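Local coordinates for 7beta-hydroxysteroid dehydrogenase (Collinsella aerofaciens, PDB 5FYD), which catalyses the NADPH-dependent reduction of the 7-oxo group of 7-oxolithocholate to yield ursodeoxycholate, working as a homodimer, at residues 182-187 with 219-224. Residues are numbered along the deposited sequence; the frame is centred on the assembly and turned at random.
Sequences EVITLG and DEAFEK
E182, on strand 179-186, reaches across to helix 214-224, where its OE1 lies 2.6 Å from the backbone O of A221. Two oxygens this close suggest that the carboxyl group is protonated and donates to the carbonyl, a reading that burial of the glutamate would favour. CG stands anti to the backbone N (chi1 -174°) and the chain runs on extended, which carries the carboxyl group across to the helix backbone. OE2 of E182 rests 3.4 Å from CA of A221, and OE1 of E182 lies 3.4 Å from the backbone C of K224. An alanine in place of E182 lacks the carboxyl group, which would probably open a gap beside A221 and K224 and leave the A221 carbonyl without the oxygen that now faces it.

The apolar part of the contact joins I184 and A221, whose CA atoms, 6.2 Å apart, are the nearest CA pair across the two segments. CD1 of I184 meets CB of A221 at 4.0 Å, and CB and CG2 of the isoleucine also border that methyl group. The short segments run nearly antiparallel, at 152°, with axes 9.1 Å apart. This is the packing of a Rossmann-type SDR fold: helix 214-224 precedes edge strand 230-232 and covers one face of the parallel sheet, while V183, pointing away from the helix, meets helix 154-173 on the opposite face. I184 and E182 both touch V231 of that edge strand.

Charged groups line the flank of the helix. K224 NZ forms a salt bridge with OE2 of E220 at 2.6 Å, through the anti lone pair of that oxygen. OE2 also pairs with K238, and OE1 accepts a hydrogen bond from G234 N, so both carboxylate oxygens of E220 are engaged.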
ATOM      1  N   GLU A 182       0.695  15.277  23.870  1.00 10.72           N
ATOM      2  CA  GLU A 182       1.094  13.874  23.840  1.00 10.91           C
ATOM      3  C   GLU A 182       1.566  13.517  22.446  1.00 10.84           C
ATOM      4  O   GLU A 182       1.060  14.051  21.463  1.00 10.56           O
ATOM      5  CB  GLU A 182      -0.083  12.988  24.220  1.00 11.37           C
ATOM      6  CG  GLU A 182       0.213  11.496  24.368  1.00 12.05           C
ATOM      7  CD  GLU A 182      -1.064  10.673  24.351  1.00 12.63           C
ATOM      8  OE1 GLU A 182      -2.091  11.130  24.920  1.00 12.38           O
ATOM      9  OE2 GLU A 182      -1.052   9.602  23.720  1.00 13.24           O
ATOM     10  N   VAL A 183       2.548  12.643  22.374  1.00 10.25           N
ATOM     11  CA  VAL A 183       2.838  11.931  21.128  1.00 10.86           C
ATOM     12  C   VAL A 183       2.462  10.471  21.268  1.00 10.84           C
ATOM     13  O   VAL A 183       2.796   9.821  22.264  1.00 11.17           O
ATOM     14  CB  VAL A 183       4.288  12.112  20.638  1.00 10.67           C
ATOM     15  CG1 VAL A 183       5.336  11.843  21.715  1.00 11.08           C
ATOM     16  CG2 VAL A 183       4.560  11.268  19.381  1.00 10.81           C
ATOM     17  N   ILE A 184       1.763   9.959  20.260  1.00 11.68           N
ATOM     18  CA  ILE A 184       1.416   8.545  20.194  1.00 12.66           C
ATOM     19  C   ILE A 184       2.188   7.959  19.017  1.00 12.20           C
ATOM     20  O   ILE A 184       2.067   8.444  17.893  1.00 12.06           O
ATOM     21  CB  ILE A 184      -0.098   8.288  20.087  1.00 13.52           C
ATOM     22  CG1 ILE A 184      -0.371   6.771  20.103  1.00 15.17           C
ATOM     23  CG2 ILE A 184      -0.746   8.919  18.853  1.00 13.34           C
ATOM     24  CD1 ILE A 184      -1.015   6.272  21.354  1.00 16.11           C
ATOM     25  N   THR A 185       2.946   6.904  19.287  1.00 11.88           N
ATOM     26  CA  THR A 185       3.796   6.257  18.304  1.00 12.43           C
ATOM     27  C   THR A 185       3.131   4.958  17.833  1.00 12.66           C
ATOM     28  O   THR A 185       2.861   4.061  18.643  1.00 12.22           O
ATOM     29  CB  THR A 185       5.186   5.994  18.905  1.00 13.66           C
ATOM     30  OG1 THR A 185       5.831   7.258  19.168  1.00 13.49           O
ATOM     31  CG2 THR A 185       6.026   5.189  17.970  1.00 13.94           C
ATOM     32  N   LEU A 186       2.860   4.870  16.531  1.00 12.39           N
ATOM     33  CA  LEU A 186       2.091   3.764  15.966  1.00 14.18           C
ATOM     34  C   LEU A 186       3.011   2.740  15.352  1.00 15.64           C
ATOM     35  O   LEU A 186       4.070   3.075  14.847  1.00 17.45           O
ATOM     36  CB  LEU A 186       1.169   4.270  14.880  1.00 14.49           C
ATOM     37  CG  LEU A 186       0.250   5.430  15.272  1.00 14.62           C
ATOM     38  CD1 LEU A 186      -0.726   5.723  14.137  1.00 16.19           C
ATOM     39  CD2 LEU A 186      -0.456   5.151  16.577  1.00 14.83           C
ATOM     40  N   GLY A 187       2.579   1.491  15.374  1.00 17.01           N
ATOM     41  CA  GLY A 187       3.230   0.454  14.626  1.00 17.74           C
ATOM     42  C   GLY A 187       2.357   0.185  13.418  1.00 19.51           C
ATOM     43  O   GLY A 187       1.707   1.073  12.874  1.00 20.76           O
ATOM     44  N   ASP A 219      -8.251   5.839  20.652  1.00 15.67           N
ATOM     45  CA  ASP A 219      -8.782   5.624  21.989  1.00 17.12           C
ATOM     46  C   ASP A 219      -7.673   5.623  23.051  1.00 14.80           C
ATOM     47  O   ASP A 219      -7.801   6.300  24.080  1.00 14.41           O
ATOM     48  CB  ASP A 219      -9.603   4.333  22.065  1.00 19.10           C
ATOM     49  CG  ASP A 219     -11.005   4.498  21.483  1.00 23.57           C
ATOM     50  OD1 ASP A 219     -11.455   5.652  21.287  1.00 25.18           O
ATOM     51  OD2 ASP A 219     -11.659   3.464  21.234  1.00 27.11           O
ATOM     52  N   GLU A 220      -6.575   4.922  22.785  1.00 13.74           N
ATOM     53  CA  GLU A 220      -5.465   4.913  23.739  1.00 13.65           C
ATOM     54  C   GLU A 220      -4.846   6.309  23.912  1.00 12.91           C
ATOM     55  O   GLU A 220      -4.586   6.737  25.033  1.00 12.66           O
ATOM     56  CB  GLU A 220      -4.389   3.905  23.339  1.00 14.14           C
ATOM     57  CG  GLU A 220      -3.270   3.859  24.357  1.00 14.85           C
ATOM     58  CD  GLU A 220      -2.268   2.734  24.128  1.00 15.61           C
ATOM     59  OE1 GLU A 220      -2.341   2.010  23.116  1.00 16.66           O
ATOM     60  OE2 GLU A 220      -1.390   2.594  24.987  1.00 15.47           O
ATOM     61  N   ALA A 221      -4.643   7.029  22.807  1.00 12.81           N
ATOM     62  CA  ALA A 221      -4.110   8.395  22.898  1.00 12.28           C
ATOM     63  C   ALA A 221      -4.989   9.307  23.789  1.00 13.19           C
ATOM     64  O   ALA A 221      -4.476  10.066  24.618  1.00 13.33           O
ATOM     65  CB  ALA A 221      -3.967   9.004  21.509  1.00 12.48           C
ATOM     66  N   PHE A 222      -6.300   9.240  23.625  1.00 12.91           N
ATOM     67  CA  PHE A 222      -7.152  10.103  24.427  1.00 14.09           C
ATOM     68  C   PHE A 222      -7.237   9.640  25.889  1.00 14.68           C
ATOM     69  O   PHE A 222      -7.351  10.474  26.768  1.00 14.18           O
ATOM     70  CB  PHE A 222      -8.528  10.289  23.811  1.00 13.92           C
ATOM     71  CG  PHE A 222      -8.558  11.348  22.753  1.00 14.35           C
ATOM     72  CD1 PHE A 222      -8.662  12.689  23.082  1.00 14.53           C
ATOM     73  CD2 PHE A 222      -8.414  11.007  21.421  1.00 14.67           C
ATOM     74  CE1 PHE A 222      -8.662  13.672  22.091  1.00 14.82           C
ATOM     75  CE2 PHE A 222      -8.411  11.986  20.431  1.00 14.85           C
ATOM     76  CZ  PHE A 222      -8.552  13.319  20.767  1.00 14.69           C
ATOM     77  N   GLU A 223      -7.157   8.336  26.135  1.00 15.38           N
ATOM     78  CA  GLU A 223      -7.118   7.813  27.512  1.00 17.20           C
ATOM     79  C   GLU A 223      -5.911   8.351  28.277  1.00 15.73           C
ATOM     80  O   GLU A 223      -6.024   8.660  29.450  1.00 15.87           O
ATOM     81  CB  GLU A 223      -7.154   6.280  27.520  1.00 20.79           C
ATOM     82  CG  GLU A 223      -8.579   5.768  27.301  1.00 25.72           C
ATOM     83  CD  GLU A 223      -8.708   4.249  27.208  1.00 31.59           C
ATOM     84  OE1 GLU A 223      -7.741   3.530  27.580  1.00 34.37           O
ATOM     85  OE2 GLU A 223      -9.785   3.781  26.750  1.00 34.06           O
ATOM     86  N   LYS A 224      -4.785   8.531  27.589  1.00 14.67           N
ATOM     87  CA  LYS A 224      -3.530   8.956  28.224  1.00 14.75           C
ATOM     88  C   LYS A 224      -3.208  10.454  28.112  1.00 13.96           C
ATOM     89  O   LYS A 224      -2.246  10.931  28.716  1.00 13.28           O
ATOM     90  CB  LYS A 224      -2.396   8.081  27.694  1.00 15.39           C
ATOM     91  CG  LYS A 224      -2.596   6.641  28.174  1.00 16.22           C
ATOM     92  CD  LYS A 224      -1.581   5.678  27.604  1.00 16.94           C
ATOM     93  CE  LYS A 224      -1.792   4.309  28.228  1.00 18.32           C
ATOM     94  NZ  LYS A 224      -1.021   3.272  27.522  1.00 18.38           N
TER